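Local coordinates for protein excinuclease ABC, subunit A. (Deinococcus radiodurans, PDB 2VF7) that binds and hydrolyses ATP, carries zinc, binds DNA and, as a UvrA-family ABC protein, probably takes part in recognising DNA damage for excision repair, at residues L312-A318 and L368-D374. The protein carries 1 engineered substitution. Numbering follows the deposited sequence.
With ADP (adenosine-5'-diphosphate), chain D.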
loop_
_atom_site.group_PDB
_atom_site.type_symbol
_atom_site.label_atom_id
_atom_site.label_comp_id
_atom_site.label_asym_id
_atom_site.label_seq_id
_atom_site.Cartn_x
_atom_site.Cartn_y
_atom_site.Cartn_z
ATOM N N LEU A 312 -31.755 -8.844 13.020
ATOM C CA LEU A 312 -31.721 -9.273 11.606
ATOM C C LEU A 312 -30.384 -9.946 11.277
ATOM O O LEU A 312 -30.333 -10.929 10.531
ATOM C CB LEU A 312 -31.905 -8.088 10.654
ATOM C CG LEU A 312 -33.160 -7.865 9.790
ATOM C CD1 LEU A 312 -32.865 -6.775 8.774
ATOM C CD2 LEU A 312 -33.676 -9.121 9.064
ATOM N N SER A 313 -29.309 -9.401 11.842
ATOM C CA SER A 313 -27.954 -9.869 11.562
ATOM C C SER A 313 -27.634 -11.254 12.136
ATOM O O SER A 313 -26.744 -11.947 11.635
ATOM C CB SER A 313 -26.925 -8.834 12.015
ATOM O OG SER A 313 -27.037 -7.655 11.239
ATOM N N ARG A 314 -28.367 -11.664 13.164
ATOM C CA ARG A 314 -28.213 -13.014 13.702
ATOM C C ARG A 314 -28.777 -14.089 12.770
ATOM O O ARG A 314 -28.313 -15.233 12.777
ATOM C CB ARG A 314 -28.831 -13.121 15.094
ATOM C CG ARG A 314 -27.890 -12.668 16.192
ATOM C CD ARG A 314 -28.627 -11.952 17.296
ATOM N NE ARG A 314 -27.692 -11.536 18.338
ATOM C CZ ARG A 314 -27.697 -12.002 19.586
ATOM N NH1 ARG A 314 -28.608 -12.897 19.968
ATOM N NH2 ARG A 314 -26.792 -11.565 20.459
ATOM N N LEU A 315 -29.749 -13.702 11.948
ATOM C CA LEU A 315 -30.490 -14.638 11.109
ATOM C C LEU A 315 -29.695 -15.159 9.915
ATOM O O LEU A 315 -28.797 -14.475 9.423
ATOM C CB LEU A 315 -31.779 -13.977 10.613
ATOM C CG LEU A 315 -32.743 -13.371 11.630
ATOM C CD1 LEU A 315 -34.017 -12.963 10.911
ATOM C CD2 LEU A 315 -33.037 -14.348 12.764
ATOM N N PRO A 316 -30.013 -16.379 9.444
ATOM C CA PRO A 316 -29.358 -16.871 8.242
ATOM C C PRO A 316 -29.691 -16.022 7.022
ATOM O O PRO A 316 -30.764 -15.414 6.960
ATOM C CB PRO A 316 -29.944 -18.278 8.067
ATOM C CG PRO A 316 -30.468 -18.646 9.384
ATOM C CD PRO A 316 -30.944 -17.375 9.996
ATOM N N LEU A 317 -28.777 -16.006 6.055
ATOM C CA LEU A 317 -28.971 -15.284 4.791
ATOM C C LEU A 317 -30.274 -15.658 4.060
ATOM O O LEU A 317 -30.885 -14.819 3.393
ATOM C CB LEU A 317 -27.753 -15.480 3.881
ATOM C CG LEU A 317 -26.384 -15.189 4.501
ATOM C CD1 LEU A 317 -25.280 -15.781 3.649
ATOM C CD2 LEU A 317 -26.156 -13.691 4.715
ATOM N N ALA A 318 -30.688 -16.917 4.199
ATOM C CA ALA A 318 -31.924 -17.424 3.603
ATOM C C ALA A 318 -33.170 -16.801 4.230
ATOM O O ALA A 318 -34.162 -16.546 3.535
ATOM C CB ALA A 318 -31.983 -18.937 3.720
ATOM N N LEU A 368 -25.090 -21.236 0.424
ATOM C CA LEU A 368 -24.446 -20.527 1.535
ATOM C C LEU A 368 -25.466 -19.812 2.403
ATOM O O LEU A 368 -25.093 -18.927 3.186
ATOM C CB LEU A 368 -23.434 -19.505 1.002
ATOM C CG LEU A 368 -22.122 -19.966 0.369
ATOM C CD1 LEU A 368 -21.533 -18.838 -0.462
ATOM C CD2 LEU A 368 -21.132 -20.429 1.434
ATOM N N GLY A 369 -26.739 -20.203 2.262
ATOM C CA GLY A 369 -27.857 -19.531 2.918
ATOM C C GLY A 369 -28.103 -19.956 4.353
ATOM O O GLY A 369 -29.112 -19.570 4.957
ATOM N N TYR A 370 -27.183 -20.746 4.904
ATOM C CA TYR A 370 -27.273 -21.231 6.295
ATOM C C TYR A 370 -26.384 -20.416 7.245
ATOM O O TYR A 370 -26.464 -20.562 8.469
ATOM C CB TYR A 370 -26.914 -22.725 6.371
ATOM C CG TYR A 370 -25.500 -23.023 5.916
ATOM C CD1 TYR A 370 -25.216 -23.338 4.576
ATOM C CD2 TYR A 370 -24.438 -22.971 6.819
ATOM C CE1 TYR A 370 -23.902 -23.590 4.162
ATOM C CE2 TYR A 370 -23.141 -23.224 6.417
ATOM C CZ TYR A 370 -22.878 -23.532 5.094
ATOM O OH TYR A 370 -21.581 -23.784 4.725
ATOM N N LEU A 371 -25.533 -19.575 6.668
ATOM C CA LEU A 371 -24.653 -18.687 7.417
ATOM C C LEU A 371 -25.380 -17.425 7.869
ATOM O O LEU A 371 -26.263 -16.929 7.181
ATOM C CB LEU A 371 -23.430 -18.304 6.563
ATOM C CG LEU A 371 -22.432 -19.411 6.176
ATOM C CD1 LEU A 371 -21.355 -18.914 5.209
ATOM C CD2 LEU A 371 -21.790 -20.047 7.404
ATOM N N GLY A 372 -24.995 -16.904 9.025
ATOM C CA GLY A 372 -25.544 -15.639 9.534
ATOM C C GLY A 372 -24.573 -14.510 9.248
ATOM O O GLY A 372 -23.362 -14.713 9.263
ATOM N N LEU A 373 -25.079 -13.310 8.995
ATOM C CA LEU A 373 -24.174 -12.219 8.623
ATOM C C LEU A 373 -23.297 -11.643 9.757
ATOM O O LEU A 373 -22.400 -10.841 9.498
ATOM C CB LEU A 373 -24.854 -11.139 7.745
ATOM C CG LEU A 373 -26.234 -10.496 7.890
ATOM C CD1 LEU A 373 -26.372 -9.482 6.782
ATOM C CD2 LEU A 373 -27.377 -11.485 7.801
ATOM N N ASP A 374 -23.521 -12.100 10.989
ATOM C CA ASP A 374 -22.642 -11.757 12.123
ATOM C C ASP A 374 -21.513 -12.783 12.338
ATOM O O ASP A 374 -20.631 -12.592 13.179
ATOM C CB ASP A 374 -23.455 -11.528 13.412
ATOM C CG ASP A 374 -24.244 -12.771 13.867
ATOM O OD1 ASP A 374 -24.248 -13.809 13.164
ATOM O OD2 ASP A 374 -24.871 -12.705 14.953
HETATM P PB ADP D . -21.193 -28.668 8.136
HETATM O O1B ADP D . -20.833 -27.775 6.977
HETATM O O2B ADP D . -20.070 -29.038 9.063
HETATM O O3B ADP D . -22.024 -29.836 7.679
HETATM P PA ADP D . -21.797 -27.084 10.493
HETATM O O1A ADP D . -21.110 -25.778 10.261
HETATM O O2A ADP D . -21.203 -28.106 11.408
HETATM O O3A ADP D . -22.172 -27.784 9.084
HETATM O "O5'" ADP D . -23.212 -26.672 11.157
HETATM C "C5'" ADP D . -24.285 -26.164 10.374
HETATM C "C4'" ADP D . -25.073 -25.070 11.075
HETATM O "O4'" ADP D . -24.427 -24.636 12.269
HETATM C "C3'" ADP D . -25.118 -23.864 10.155
HETATM O "O3'" ADP D . -26.398 -23.243 10.244
HETATM C "C2'" ADP D . -24.036 -22.946 10.691
HETATM O "O2'" ADP D . -24.238 -21.563 10.368
HETATM C "C1'" ADP D . -24.071 -23.244 12.178
HETATM N N9 ADP D . -22.749 -22.973 12.794
HETATM C C8 ADP D . -21.668 -23.786 12.741
HETATM N N7 ADP D . -20.614 -23.261 13.408
HETATM C C5 ADP D . -21.027 -22.069 13.896
HETATM C C6 ADP D . -20.417 -20.979 14.699
HETATM N N6 ADP D . -19.128 -21.075 15.110
HETATM N N1 ADP D . -21.184 -19.903 15.005
HETATM C C2 ADP D . -22.467 -19.795 14.591
HETATM N N3 ADP D . -23.086 -20.748 13.860
HETATM C C4 ADP D . -22.432 -21.885 13.489
#
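Leu317 lies across the 368-374 loop at the start of helix 317-328. Its N donates to Leu371 O at 2.9 Å, almost in line with the C=O bond (166°), while its side chain spreads over the same loop. With CG anti to the carbonyl carbon and beside the backbone N (chi1 -51°), the branch point CG sits 3.2 Å from Leu371 O; from there CD1 comes within 3.2 Å of Leu368 O, and CD2 meets Leu373 CD2 at 4.0 Å. Leu360 and Leu364 of helix 345-365 pack on it too. Cutting it back to an alanine would probably open a gap towards that helix and cost the Leu373 methyl one of its apolar neighbours. One residue on, Ala318 N reaches Gly369 O at 3.2 Å, so two first-turn amides are satisfied by the type I turn 368-371. At the far end Asp374 OD2 lies 3.3 Å from Arg314 CG; guanidinium and carboxylate planes stand 52° apart and no N-H points at OD2, so any attraction is probably only general. Tyr370, within the turn, takes both ribose hydroxyls of ADP on its carbonyl O, and its OH bonds Glu384. The chemistry thus implies a backbone link, backed by leucine packing, between this helix start and the loop holding the ADP ribose.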